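Local atomic coordinates of heme oxygenase (Leptospira interrogans, PDB entry 5KZL), a protein that probably catalyses the oxygen-dependent breakdown of heme to biliverdin, releasing iron and carbon monoxide, and binds heme within an all-helical fold. Residues 53-58 and 130-135; 108-113 and 202-207. The protein carries 1 engineered substitution. All blocks are in the same frame, centred on the assembly; numbering follows the deposited sequence. Where two conformers were deposited one is given.

Contact 1: 53-58 and 130-135; sequences YVYESM and YVRYLG. With HEM (protoporphyrin IX containing Fe), chain B.
Behind the distal wall of the heme pocket, segments 53-58 and 130-135, on helices 41-64 and 125-151, cross at -107°, and the gap between them is bridged by long side chains. The Tyr55 ring, its CG anti to the carbonyl carbon, reaches across to Arg132, whose chain bends at chi2 and chi3 until the guanidinium lies almost perpendicular to the ring. Arg132 NE donates to Tyr55 OH at 2.7 Å; the phenol oxygen sits close to the guanidinium plane and the bond is fairly straight (161°). A second, weak bond runs from Arg132 NH2 to Tyr55 OH at 3.2 Å. Asp136 joins the network, bonding to Tyr55 OH and forming a salt bridge with Arg132 NH2, which probably favours an ionised Asp136 beside a charged Arg132. One turn on, Met58 bends at chi3 (65°) to lay CE over one face of the Tyr133 ring, 3.9 Å from its centroid, a CH-pi contact, with Met58 SD oblique, 4.9 Å from the centroid, a Met-aromatic contact; Tyr133 OH itself bonds to Glu59. Tyr133 CE1 also meets the edge of the Tyr55 ring, 3.6 Å from Tyr55 CE1. On the heme side, Tyr130 OH donates to propionate oxygen O1A at 2.7 Å. Gly135 O accepts a hydrogen bond from the iron-bound water oxygen at 2.7 Å. A backbone-held water ligand backed by a Tyr-Arg-Asp network is characteristic of the heme oxygenase distal helix.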
ATOM      1  N   TYR A  53       2.979  -4.054  -9.308  1.00  5.53           N
ATOM      2  CA  TYR A  53       3.695  -2.969  -9.988  1.00  5.57           C
ATOM      3  C   TYR A  53       3.887  -1.746  -9.081  1.00  9.89           C
ATOM      4  O   TYR A  53       4.947  -1.114  -9.072  1.00  9.11           O
ATOM      5  CB  TYR A  53       3.011  -2.635 -11.327  1.00  7.08           C
ATOM      6  CG  TYR A  53       3.149  -3.759 -12.324  1.00  7.83           C
ATOM      7  CD1 TYR A  53       4.404  -4.165 -12.775  1.00  9.75           C
ATOM      8  CD2 TYR A  53       2.030  -4.451 -12.788  1.00  7.94           C
ATOM      9  CE1 TYR A  53       4.545  -5.225 -13.667  1.00 11.00           C
ATOM     10  CE2 TYR A  53       2.161  -5.530 -13.666  1.00  8.21           C
ATOM     11  CZ  TYR A  53       3.421  -5.888 -14.128  1.00 12.40           C
ATOM     12  OH  TYR A  53       3.604  -6.917 -15.027  1.00 14.31           O
ATOM     13  N   VAL A  54       2.867  -1.443  -8.283  1.00  6.36           N
ATOM     14  CA  VAL A  54       2.904  -0.288  -7.374  1.00  5.32           C
ATOM     15  C   VAL A  54       3.988  -0.471  -6.318  1.00  8.68           C
ATOM     16  O   VAL A  54       4.850   0.401  -6.163  1.00  7.36           O
ATOM     17  CB  VAL A  54       1.497  -0.065  -6.756  1.00  9.21           C
ATOM     18  CG1 VAL A  54       1.552   0.895  -5.565  1.00  9.92           C
ATOM     19  CG2 VAL A  54       0.504   0.413  -7.819  1.00  9.51           C
ATOM     20  N   TYR A  55       3.945  -1.596  -5.589  1.00  5.85           N
ATOM     21  CA  TYR A  55       4.935  -1.862  -4.542  1.00  4.96           C
ATOM     22  C   TYR A  55       6.336  -2.068  -5.098  1.00  9.53           C
ATOM     23  O   TYR A  55       7.273  -1.647  -4.448  1.00  8.84           O
ATOM     24  CB  TYR A  55       4.493  -3.033  -3.660  1.00  5.35           C
ATOM     25  CG  TYR A  55       3.359  -2.677  -2.723  1.00  5.68           C
ATOM     26  CD1 TYR A  55       3.614  -2.160  -1.459  1.00  7.25           C
ATOM     27  CD2 TYR A  55       2.033  -2.875  -3.094  1.00  6.88           C
ATOM     28  CE1 TYR A  55       2.575  -1.853  -0.577  1.00  9.29           C
ATOM     29  CE2 TYR A  55       0.983  -2.591  -2.213  1.00  8.17           C
ATOM     30  CZ  TYR A  55       1.265  -2.075  -0.960  1.00 11.28           C
ATOM     31  OH  TYR A  55       0.250  -1.783  -0.096  1.00  9.48           O
ATOM     32  N   GLU A  56       6.494  -2.689  -6.281  1.00  9.05           N
ATOM     33  CA  GLU A  56       7.813  -2.848  -6.909  1.00  9.16           C
ATOM     34  C   GLU A  56       8.448  -1.469  -7.088  1.00  9.86           C
ATOM     35  O   GLU A  56       9.606  -1.281  -6.715  1.00 11.60           O
ATOM     36  CB  GLU A  56       7.696  -3.563  -8.263  1.00 10.60           C
ATOM     37  CG  GLU A  56       8.970  -3.533  -9.093  1.00 14.64           C
ATOM     38  CD  GLU A  56       8.827  -4.208 -10.440  1.00 28.76           C
ATOM     39  OE1 GLU A  56       7.957  -3.787 -11.238  1.00 13.64           O
ATOM     40  OE2 GLU A  56       9.587  -5.169 -10.695  1.00 17.15           O
ATOM     41  N   SER A  57       7.689  -0.505  -7.638  1.00  6.04           N
ATOM     42  CA  SER A  57       8.151   0.874  -7.859  1.00  6.66           C
ATOM     43  C   SER A  57       8.398   1.597  -6.532  1.00  9.35           C
ATOM     44  O   SER A  57       9.473   2.174  -6.343  1.00  9.40           O
ATOM     45  CB  SER A  57       7.142   1.655  -8.689  1.00  9.66           C
ATOM     46  OG  SER A  57       7.678   2.945  -8.953  1.00 12.63           O
ATOM     47  N   MET A  58       7.402   1.553  -5.603  1.00  6.12           N
ATOM     48  CA  MET A  58       7.567   2.209  -4.315  0.50  4.73           C
ATOM     49  C   MET A  58       8.816   1.710  -3.589  1.00  8.47           C
ATOM     50  O   MET A  58       9.574   2.547  -3.085  1.00  7.89           O
ATOM     51  CB  MET A  58       6.291   2.078  -3.474  0.50  6.02           C
ATOM     52  CG  MET A  58       6.384   2.780  -2.140  0.50  8.38           C
ATOM     53  SD  MET A  58       4.803   2.946  -1.301  0.50 10.93           S
ATOM     54  CE  MET A  58       4.420   1.288  -0.990  0.50  7.62           C
ATOM     55  N   TYR A 130       2.887   5.915   4.273  1.00  5.28           N
ATOM     56  CA  TYR A 130       1.708   6.023   5.145  1.00  4.92           C
ATOM     57  C   TYR A 130       0.452   5.363   4.553  1.00  7.54           C
ATOM     58  O   TYR A 130      -0.137   4.480   5.183  1.00  7.63           O
ATOM     59  CB  TYR A 130       1.413   7.508   5.522  1.00  6.36           C
ATOM     60  CG  TYR A 130       0.061   7.699   6.193  1.00  7.88           C
ATOM     61  CD1 TYR A 130      -0.116   7.420   7.547  1.00  9.75           C
ATOM     62  CD2 TYR A 130      -1.043   8.150   5.472  1.00  8.94           C
ATOM     63  CE1 TYR A 130      -1.367   7.565   8.161  1.00  7.33           C
ATOM     64  CE2 TYR A 130      -2.304   8.262   6.067  1.00  9.34           C
ATOM     65  CZ  TYR A 130      -2.450   8.015   7.423  1.00 14.75           C
ATOM     66  OH  TYR A 130      -3.695   8.131   8.009  1.00 13.39           O
ATOM     67  N   VAL A 131       0.012   5.831   3.380  1.00  4.85           N
ATOM     68  CA  VAL A 131      -1.237   5.388   2.764  1.00  4.17           C
ATOM     69  C   VAL A 131      -1.229   3.901   2.521  1.00  6.31           C
ATOM     70  O   VAL A 131      -2.154   3.231   2.952  1.00  7.08           O
ATOM     71  CB  VAL A 131      -1.636   6.198   1.500  1.00  6.57           C
ATOM     72  CG1 VAL A 131      -2.922   5.652   0.899  1.00  5.71           C
ATOM     73  CG2 VAL A 131      -1.806   7.676   1.837  1.00  6.05           C
ATOM     74  N   ARG A 132      -0.192   3.385   1.861  1.00  4.52           N
ATOM     75  CA  ARG A 132      -0.103   1.948   1.624  1.00  4.09           C
ATOM     76  C   ARG A 132       0.358   1.132   2.872  1.00  7.30           C
ATOM     77  O   ARG A 132      -0.418   0.311   3.342  1.00  6.19           O
ATOM     78  CB  ARG A 132       0.752   1.616   0.370  1.00  4.28           C
ATOM     79  CG  ARG A 132       0.046   1.904  -0.991  1.00  5.37           C
ATOM     80  CD  ARG A 132      -1.425   1.432  -1.162  1.00 11.11           C
ATOM     81  NE  ARG A 132      -1.680   0.075  -0.654  1.00 10.31           N
ATOM     82  CZ  ARG A 132      -2.867  -0.523  -0.565  1.00 15.15           C
ATOM     83  NH1 ARG A 132      -3.968   0.086  -1.008  1.00  7.84           N
ATOM     84  NH2 ARG A 132      -2.968  -1.730  -0.021  1.00  5.63           N
ATOM     85  N   TYR A 133       1.593   1.311   3.385  1.00  5.04           N
ATOM     86  CA  TYR A 133       2.068   0.433   4.479  1.00  5.37           C
ATOM     87  C   TYR A 133       1.336   0.548   5.781  1.00  9.02           C
ATOM     88  O   TYR A 133       1.068  -0.489   6.390  1.00  7.59           O
ATOM     89  CB  TYR A 133       3.552   0.612   4.753  1.00  6.49           C
ATOM     90  CG  TYR A 133       4.463   0.307   3.589  1.00  8.08           C
ATOM     91  CD1 TYR A 133       4.284  -0.844   2.814  1.00  8.86           C
ATOM     92  CD2 TYR A 133       5.562   1.111   3.319  1.00  9.33           C
ATOM     93  CE1 TYR A 133       5.152  -1.147   1.764  1.00 10.34           C
ATOM     94  CE2 TYR A 133       6.443   0.811   2.283  1.00  9.66           C
ATOM     95  CZ  TYR A 133       6.235  -0.318   1.511  1.00 14.09           C
ATOM     96  OH  TYR A 133       7.095  -0.578   0.481  1.00 12.57           O
ATOM     97  N   LEU A 134       1.016   1.784   6.249  1.00  8.14           N
ATOM     98  CA  LEU A 134       0.310   1.817   7.535  1.00  7.10           C
ATOM     99  C   LEU A 134      -1.095   1.203   7.394  1.00  8.93           C
ATOM    100  O   LEU A 134      -1.536   0.509   8.305  1.00  9.40           O
ATOM    101  CB  LEU A 134       0.308   3.222   8.204  1.00  6.78           C
ATOM    102  CG  LEU A 134      -0.237   3.264   9.644  1.00 11.27           C
ATOM    103  CD1 LEU A 134       0.466   2.255  10.580  1.00 11.26           C
ATOM    104  CD2 LEU A 134      -0.199   4.667  10.200  1.00 11.62           C
ATOM    105  N   GLY A 135      -1.719   1.369   6.225  1.00  6.04           N
ATOM    106  CA  GLY A 135      -3.006   0.742   5.912  1.00  5.23           C
ATOM    107  C   GLY A 135      -2.894  -0.772   5.900  1.00  6.96           C
ATOM    108  O   GLY A 135      -3.728  -1.464   6.493  1.00  6.70           O
TER
HETATM  109  CHA HEM B 301      -6.559   2.063   8.747  0.50  7.70           C
HETATM  110  CHB HEM B 301      -5.381   2.890   4.229  0.50  7.40           C
HETATM  111  CHC HEM B 301      -9.068   0.165   2.877  0.50  7.47           C
HETATM  112  CHD HEM B 301      -9.593  -1.302   7.283  0.50  7.82           C
HETATM  113  C1A HEM B 301      -5.928   2.506   7.637  0.50  7.25           C
HETATM  114  C2A HEM B 301      -4.850   3.451   7.661  0.50  7.66           C
HETATM  115  C3A HEM B 301      -4.546   3.697   6.389  0.50  7.59           C
HETATM  116  C4A HEM B 301      -5.380   2.917   5.589  0.50  7.05           C
HETATM  117  CMA HEM B 301      -3.479   4.585   5.880  0.50  8.90           C
HETATM  118  CAA HEM B 301      -4.180   4.054   8.870  0.50  9.05           C
HETATM  119  CBA HEM B 301      -4.987   5.215   9.493  0.50 10.37           C
HETATM  120  CGA HEM B 301      -4.205   5.857  10.561  0.50 11.54           C
HETATM  121  O1A HEM B 301      -3.887   7.004  10.475  0.50 12.80           O
HETATM  122  O2A HEM B 301      -3.886   5.181  11.525  0.50 12.46           O
HETATM  123  C1B HEM B 301      -6.307   2.231   3.438  0.50  6.98           C
HETATM  124  C2B HEM B 301      -6.371   2.360   1.990  0.50  7.10           C
HETATM  125  C3B HEM B 301      -7.417   1.588   1.635  0.50  7.33           C
HETATM  126  C4B HEM B 301      -7.980   1.009   2.865  0.50  6.92           C
HETATM  127  CMB HEM B 301      -5.469   3.124   1.082  0.50  8.75           C
HETATM  128  CAB HEM B 301      -7.966   1.324   0.365  0.50  8.42           C
HETATM  129  CBB HEM B 301      -7.583   2.083  -0.530  0.50 15.73           C
HETATM  130  C1C HEM B 301      -9.470  -0.612   3.904  0.50  6.81           C
HETATM  131  C2C HEM B 301     -10.285  -1.776   3.818  0.50  7.42           C
HETATM  132  C3C HEM B 301     -10.416  -2.190   5.091  0.50  7.49           C
HETATM  133  C4C HEM B 301      -9.658  -1.303   5.937  0.50  7.13           C
HETATM  134  CMC HEM B 301     -10.864  -2.404   2.551  0.50  8.85           C
HETATM  135  CAC HEM B 301     -11.188  -3.343   5.491  0.50  8.40           C
HETATM  136  CBC HEM B 301     -10.971  -3.909   6.607  0.50 10.37           C
HETATM  137  C1D HEM B 301      -8.874  -0.418   8.061  0.50  7.39           C
HETATM  138  C2D HEM B 301      -8.905  -0.438   9.546  0.50  7.80           C
HETATM  139  C3D HEM B 301      -8.043   0.466   9.937  0.50  7.86           C
HETATM  140  C4D HEM B 301      -7.497   1.065   8.711  0.50  7.35           C
HETATM  141  CMD HEM B 301      -9.695  -1.359  10.408  0.50  9.42           C
HETATM  142  CAD HEM B 301      -7.752   0.837  11.366  0.50  8.90           C
HETATM  143  CBD HEM B 301      -6.908  -0.148  12.085  0.50  9.98           C
HETATM  144  CGD HEM B 301      -6.610   0.250  13.494  0.50 11.10           C
HETATM  145  O1D HEM B 301      -6.761   1.351  13.864  0.50 11.65           O
HETATM  146  O2D HEM B 301      -6.191  -0.596  14.225  0.50 12.02           O
HETATM  147  NA  HEM B 301      -6.210   2.258   6.353  0.50  7.11           N
HETATM  148  NB  HEM B 301      -7.286   1.481   3.808  0.50  6.63           N
HETATM  149  NC  HEM B 301      -9.152  -0.387   5.158  0.50  6.87           N
HETATM  150  ND  HEM B 301      -8.016   0.488   7.642  0.50  7.03           N
HETATM  151 FE   HEM B 301      -7.684   0.967   5.788  0.50  6.93          FE
HETATM  152  O   HOH W   1      -6.241  -0.788   5.626  1.00 13.57           O

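Contact 2: 108-113 and 202-207; sequences QDYVQR and FLLNQG. With HEM (protoporphyrin IX containing Fe), chain B.
Segments 108-113 and 202-207, on helices 105-120 and 188-210, run nearly antiparallel (156°) in the helical heme oxygenase fold, with their axes 9.8 Å apart. Residues 202-207 begin on the heme side: Phe202 turns away from 108-113 and brings CE1 within 3.4 Å of the heme methyl CMB, lining the pocket. Leu204 follows on the face toward the partner helix and makes the largest single contribution to the interface. Its CB stands over one face of the Tyr110 ring, 3.9 Å from the centroid in a CH-pi contact, while CD2 packs beside the Tyr110 backbone. Its other methyl, CD1, lies against the aliphatic start of Arg113, 3.8 Å from Arg113 CG; that arginine continues to a salt bridge with Glu197, so its charged end is held apart from the leucine. Asn205 comes next and supplies the polar part. Tyr110, with CG anti to its backbone N (chi1 -165°), extends its hydroxyl to the amide, whose plane is steeply inclined to the ring. Asn205 ND2 also bonds to Val201 O one turn back, which helps fix the amide's orientation. From there Asn205 ND2 donates to Tyr110 OH at 2.9 Å, with an N-H...O angle of 152° and the oxygen tilted somewhat from the amide plane.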
ATOM      1  N   GLN A 108      -0.066   2.180 -14.347  1.00  7.01           N
ATOM      2  CA  GLN A 108       0.996   2.978 -14.987  1.00  7.73           C
ATOM      3  C   GLN A 108       1.047   4.432 -14.490  1.00 12.48           C
ATOM      4  O   GLN A 108       2.136   4.984 -14.313  1.00 13.29           O
ATOM      5  CB  GLN A 108       0.811   2.960 -16.522  1.00  8.59           C
ATOM      6  CG  GLN A 108       1.217   1.646 -17.176  1.00 10.67           C
ATOM      7  CD  GLN A 108       0.913   1.688 -18.653  1.00 29.87           C
ATOM      8  OE1 GLN A 108       1.248   2.653 -19.345  1.00 24.88           O
ATOM      9  NE2 GLN A 108       0.240   0.660 -19.167  1.00 21.53           N
ATOM     10  N   ASP A 109      -0.124   5.054 -14.283  1.00 10.85           N
ATOM     11  CA  ASP A 109      -0.184   6.425 -13.807  1.00  9.86           C
ATOM     12  C   ASP A 109       0.275   6.516 -12.365  1.00 11.16           C
ATOM     13  O   ASP A 109       0.930   7.491 -11.986  1.00 10.99           O
ATOM     14  CB  ASP A 109      -1.583   6.994 -13.993  1.00 11.89           C
ATOM     15  CG  ASP A 109      -1.965   7.174 -15.462  1.00 18.45           C
ATOM     16  OD1 ASP A 109      -1.048   7.149 -16.334  1.00 21.86           O
ATOM     17  OD2 ASP A 109      -3.154   7.361 -15.738  1.00 18.46           O
ATOM     18  N   TYR A 110      -0.032   5.473 -11.579  1.00  7.35           N
ATOM     19  CA  TYR A 110       0.348   5.368 -10.169  1.00  5.92           C
ATOM     20  C   TYR A 110       1.873   5.213 -10.090  1.00  9.57           C
ATOM     21  O   TYR A 110       2.509   6.018  -9.421  1.00  9.11           O
ATOM     22  CB  TYR A 110      -0.411   4.186  -9.506  1.00  5.97           C
ATOM     23  CG  TYR A 110      -0.441   4.108  -7.984  1.00  6.61           C
ATOM     24  CD1 TYR A 110       0.531   4.743  -7.206  1.00  9.82           C
ATOM     25  CD2 TYR A 110      -1.389   3.326  -7.329  1.00  6.09           C
ATOM     26  CE1 TYR A 110       0.539   4.622  -5.812  1.00 10.02           C
ATOM     27  CE2 TYR A 110      -1.389   3.197  -5.941  1.00  7.13           C
ATOM     28  CZ  TYR A 110      -0.434   3.859  -5.187  1.00  7.74           C
ATOM     29  OH  TYR A 110      -0.400   3.675  -3.824  1.00  9.27           O
ATOM     30  N   VAL A 111       2.460   4.271 -10.848  1.00  8.39           N
ATOM     31  CA  VAL A 111       3.915   4.038 -10.912  1.00  8.76           C
ATOM     32  C   VAL A 111       4.651   5.322 -11.377  1.00 10.66           C
ATOM     33  O   VAL A 111       5.685   5.696 -10.818  1.00  8.80           O
ATOM     34  CB  VAL A 111       4.216   2.772 -11.792  1.00 12.69           C
ATOM     35  CG1 VAL A 111       5.703   2.654 -12.153  1.00 12.52           C
ATOM     36  CG2 VAL A 111       3.729   1.493 -11.113  1.00 12.26           C
ATOM     37  N   GLN A 112       4.099   6.020 -12.375  1.00  8.93           N
ATOM     38  CA  GLN A 112       4.679   7.272 -12.843  1.00  9.27           C
ATOM     39  C   GLN A 112       4.723   8.288 -11.696  1.00 11.27           C
ATOM     40  O   GLN A 112       5.724   8.985 -11.533  1.00 10.67           O
ATOM     41  CB  GLN A 112       3.847   7.842 -13.998  1.00 11.32           C
ATOM     42  CG  GLN A 112       4.272   9.247 -14.423  1.00 18.35           C
ATOM     43  CD  GLN A 112       5.535   9.287 -15.260  1.00 30.78           C
ATOM     44  OE1 GLN A 112       6.350   8.353 -15.288  1.00 22.88           O
ATOM     45  NE2 GLN A 112       5.719  10.386 -15.969  1.00 22.17           N
ATOM     46  N   ARG A 113       3.635   8.376 -10.923  1.00  9.13           N
ATOM     47  CA  ARG A 113       3.590   9.305  -9.810  1.00  8.03           C
ATOM     48  C   ARG A 113       4.688   8.988  -8.828  1.00 10.51           C
ATOM     49  O   ARG A 113       5.414   9.900  -8.445  1.00  7.73           O
ATOM     50  CB  ARG A 113       2.220   9.349  -9.117  1.00  8.96           C
ATOM     51  CG  ARG A 113       2.174  10.305  -7.928  1.00 11.82           C
ATOM     52  CD  ARG A 113       2.195  11.737  -8.377  1.00 14.70           C
ATOM     53  NE  ARG A 113       1.840  12.676  -7.313  1.00 16.46           N
ATOM     54  CZ  ARG A 113       1.148  13.786  -7.532  1.00 23.39           C
ATOM     55  NH1 ARG A 113       0.737  14.090  -8.758  1.00 13.15           N
ATOM     56  NH2 ARG A 113       0.858  14.602  -6.528  1.00 15.15           N
ATOM     57  N   PHE A 202      -4.497   8.174  -2.150  1.00  7.56           N
ATOM     58  CA  PHE A 202      -5.819   7.549  -2.001  1.00  6.34           C
ATOM     59  C   PHE A 202      -6.546   7.561  -3.341  1.00 11.41           C
ATOM     60  O   PHE A 202      -7.126   6.546  -3.723  1.00  8.43           O
ATOM     61  CB  PHE A 202      -6.691   8.233  -0.921  1.00  7.69           C
ATOM     62  CG  PHE A 202      -6.491   7.683   0.474  1.00  8.36           C
ATOM     63  CD1 PHE A 202      -7.102   6.494   0.870  1.00 10.81           C
ATOM     64  CD2 PHE A 202      -5.713   8.366   1.402  1.00 10.75           C
ATOM     65  CE1 PHE A 202      -6.896   5.978   2.160  1.00 11.54           C
ATOM     66  CE2 PHE A 202      -5.515   7.859   2.688  1.00 12.61           C
ATOM     67  CZ  PHE A 202      -6.088   6.663   3.058  1.00 10.59           C
ATOM     68  N   LEU A 203      -6.461   8.695  -4.080  1.00  8.57           N
ATOM     69  CA  LEU A 203      -7.109   8.801  -5.395  1.00  9.08           C
ATOM     70  C   LEU A 203      -6.526   7.799  -6.399  1.00 10.47           C
ATOM     71  O   LEU A 203      -7.281   7.202  -7.190  1.00  9.88           O
ATOM     72  CB  LEU A 203      -6.948  10.229  -5.939  1.00 11.25           C
ATOM     73  CG  LEU A 203      -7.899  10.579  -7.091  1.00 19.34           C
ATOM     74  CD1 LEU A 203      -9.361  10.798  -6.570  1.00 21.62           C
ATOM     75  CD2 LEU A 203      -7.409  11.810  -7.836  1.00 23.28           C
ATOM     76  N   LEU A 204      -5.191   7.593  -6.351  1.00  7.66           N
ATOM     77  CA  LEU A 204      -4.537   6.654  -7.284  1.00  7.56           C
ATOM     78  C   LEU A 204      -4.967   5.221  -6.986  1.00 10.04           C
ATOM     79  O   LEU A 204      -5.179   4.456  -7.920  1.00  9.27           O
ATOM     80  CB  LEU A 204      -3.016   6.813  -7.274  1.00  7.78           C
ATOM     81  CG  LEU A 204      -2.488   8.131  -7.930  1.00  9.59           C
ATOM     82  CD1 LEU A 204      -1.079   8.442  -7.451  1.00  9.37           C
ATOM     83  CD2 LEU A 204      -2.465   8.022  -9.430  1.00 11.54           C
ATOM     84  N   ASN A 205      -5.197   4.904  -5.695  1.00  5.78           N
ATOM     85  CA  ASN A 205      -5.721   3.592  -5.296  1.00  6.17           C
ATOM     86  C   ASN A 205      -7.156   3.418  -5.767  1.00  9.16           C
ATOM     87  O   ASN A 205      -7.490   2.352  -6.269  1.00  7.77           O
ATOM     88  CB  ASN A 205      -5.610   3.397  -3.781  1.00  6.96           C
ATOM     89  CG  ASN A 205      -4.228   2.941  -3.421  1.00 14.05           C
ATOM     90  OD1 ASN A 205      -3.943   1.744  -3.448  1.00 10.75           O
ATOM     91  ND2 ASN A 205      -3.292   3.882  -3.284  1.00  5.84           N
ATOM     92  N   GLN A 206      -8.004   4.478  -5.651  1.00  9.27           N
ATOM     93  CA  GLN A 206      -9.389   4.446  -6.157  1.00  9.81           C
ATOM     94  C   GLN A 206      -9.364   4.187  -7.674  1.00 13.94           C
ATOM     95  O   GLN A 206     -10.212   3.452  -8.180  1.00 12.64           O
ATOM     96  CB  GLN A 206     -10.119   5.774  -5.883  1.00 11.08           C
ATOM     97  CG  GLN A 206     -10.288   6.102  -4.404  1.00 32.05           C
ATOM     98  CD  GLN A 206     -11.108   7.348  -4.128  1.00 56.18           C
ATOM     99  OE1 GLN A 206     -12.162   7.582  -4.736  1.00 51.95           O
ATOM    100  NE2 GLN A 206     -10.677   8.144  -3.142  1.00 46.51           N
ATOM    101  N   GLY A 207      -8.376   4.771  -8.358  1.00 11.45           N
ATOM    102  CA  GLY A 207      -8.163   4.609  -9.795  1.00 10.64           C
ATOM    103  C   GLY A 207      -7.907   3.173 -10.212  1.00 13.53           C
ATOM    104  O   GLY A 207      -8.537   2.675 -11.149  1.00 13.74           O
TER
HETATM  105  CHA HEM B 301      -6.559   2.063   8.747  0.50  7.70           C
HETATM  106  CHB HEM B 301      -5.381   2.890   4.229  0.50  7.40           C
HETATM  107  CHC HEM B 301      -9.068   0.165   2.877  0.50  7.47           C
HETATM  108  CHD HEM B 301      -9.593  -1.302   7.283  0.50  7.82           C
HETATM  109  C1A HEM B 301      -5.928   2.506   7.637  0.50  7.25           C
HETATM  110  C2A HEM B 301      -4.850   3.451   7.661  0.50  7.66           C
HETATM  111  C3A HEM B 301      -4.546   3.697   6.389  0.50  7.59           C
HETATM  112  C4A HEM B 301      -5.380   2.917   5.589  0.50  7.05           C
HETATM  113  CMA HEM B 301      -3.479   4.585   5.880  0.50  8.90           C
HETATM  114  CAA HEM B 301      -4.180   4.054   8.870  0.50  9.05           C
HETATM  115  CBA HEM B 301      -4.987   5.215   9.493  0.50 10.37           C
HETATM  116  CGA HEM B 301      -4.205   5.857  10.561  0.50 11.54           C
HETATM  117  O1A HEM B 301      -3.887   7.004  10.475  0.50 12.80           O
HETATM  118  O2A HEM B 301      -3.886   5.181  11.525  0.50 12.46           O
HETATM  119  C1B HEM B 301      -6.307   2.231   3.438  0.50  6.98           C
HETATM  120  C2B HEM B 301      -6.371   2.360   1.990  0.50  7.10           C
HETATM  121  C3B HEM B 301      -7.417   1.588   1.635  0.50  7.33           C
HETATM  122  C4B HEM B 301      -7.980   1.009   2.865  0.50  6.92           C
HETATM  123  CMB HEM B 301      -5.469   3.124   1.082  0.50  8.75           C
HETATM  124  CAB HEM B 301      -7.966   1.324   0.365  0.50  8.42           C
HETATM  125  CBB HEM B 301      -7.583   2.083  -0.530  0.50 15.73           C
HETATM  126  C1C HEM B 301      -9.470  -0.612   3.904  0.50  6.81           C
HETATM  127  C2C HEM B 301     -10.285  -1.776   3.818  0.50  7.42           C
HETATM  128  C3C HEM B 301     -10.416  -2.190   5.091  0.50  7.49           C
HETATM  129  C4C HEM B 301      -9.658  -1.303   5.937  0.50  7.13           C
HETATM  130  CMC HEM B 301     -10.864  -2.404   2.551  0.50  8.85           C
HETATM  131  CAC HEM B 301     -11.188  -3.343   5.491  0.50  8.40           C
HETATM  132  CBC HEM B 301     -10.971  -3.909   6.607  0.50 10.37           C
HETATM  133  C1D HEM B 301      -8.874  -0.418   8.061  0.50  7.39           C
HETATM  134  C2D HEM B 301      -8.905  -0.438   9.546  0.50  7.80           C
HETATM  135  C3D HEM B 301      -8.043   0.466   9.937  0.50  7.86           C
HETATM  136  C4D HEM B 301      -7.497   1.065   8.711  0.50  7.35           C
HETATM  137  CMD HEM B 301      -9.695  -1.359  10.408  0.50  9.42           C
HETATM  138  CAD HEM B 301      -7.752   0.837  11.366  0.50  8.90           C
HETATM  139  CBD HEM B 301      -6.908  -0.148  12.085  0.50  9.98           C
HETATM  140  CGD HEM B 301      -6.610   0.250  13.494  0.50 11.10           C
HETATM  141  O1D HEM B 301      -6.761   1.351  13.864  0.50 11.65           O
HETATM  142  O2D HEM B 301      -6.191  -0.596  14.225  0.50 12.02           O
HETATM  143  NA  HEM B 301      -6.210   2.258   6.353  0.50  7.11           N
HETATM  144  NB  HEM B 301      -7.286   1.481   3.808  0.50  6.63           N
HETATM  145  NC  HEM B 301      -9.152  -0.387   5.158  0.50  6.87           N
HETATM  146  ND  HEM B 301      -8.016   0.488   7.642  0.50  7.03           N
HETATM  147 FE   HEM B 301      -7.684   0.967   5.788  0.50  6.93          FE
HETATM  148  O   HOH W   1      -6.241  -0.788   5.626  1.00 13.57           O

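In the fold
Contact 1 lies about 3 Å from the chain centre, measured centre to centre, and all its touching residues are buried; contact 2, about 11 Å out, is only partly buried and reaches the surface at Asp109. The four segments lie on four different helices, yet both contacts border the same heme. Contact 1 buries an arginine among two tyrosines and a methionine, whereas contact 2 is mainly leucine packing with one amide-phenol bond. They join where Arg132 NH1 lies 3.0 Å from Asn205 OD1, a probable hydrogen bond that extends the distal network to helix 188-210. Tyr110 packs against both Arg132 and Val54, wedging helix 105-120 against the two helices of contact 1.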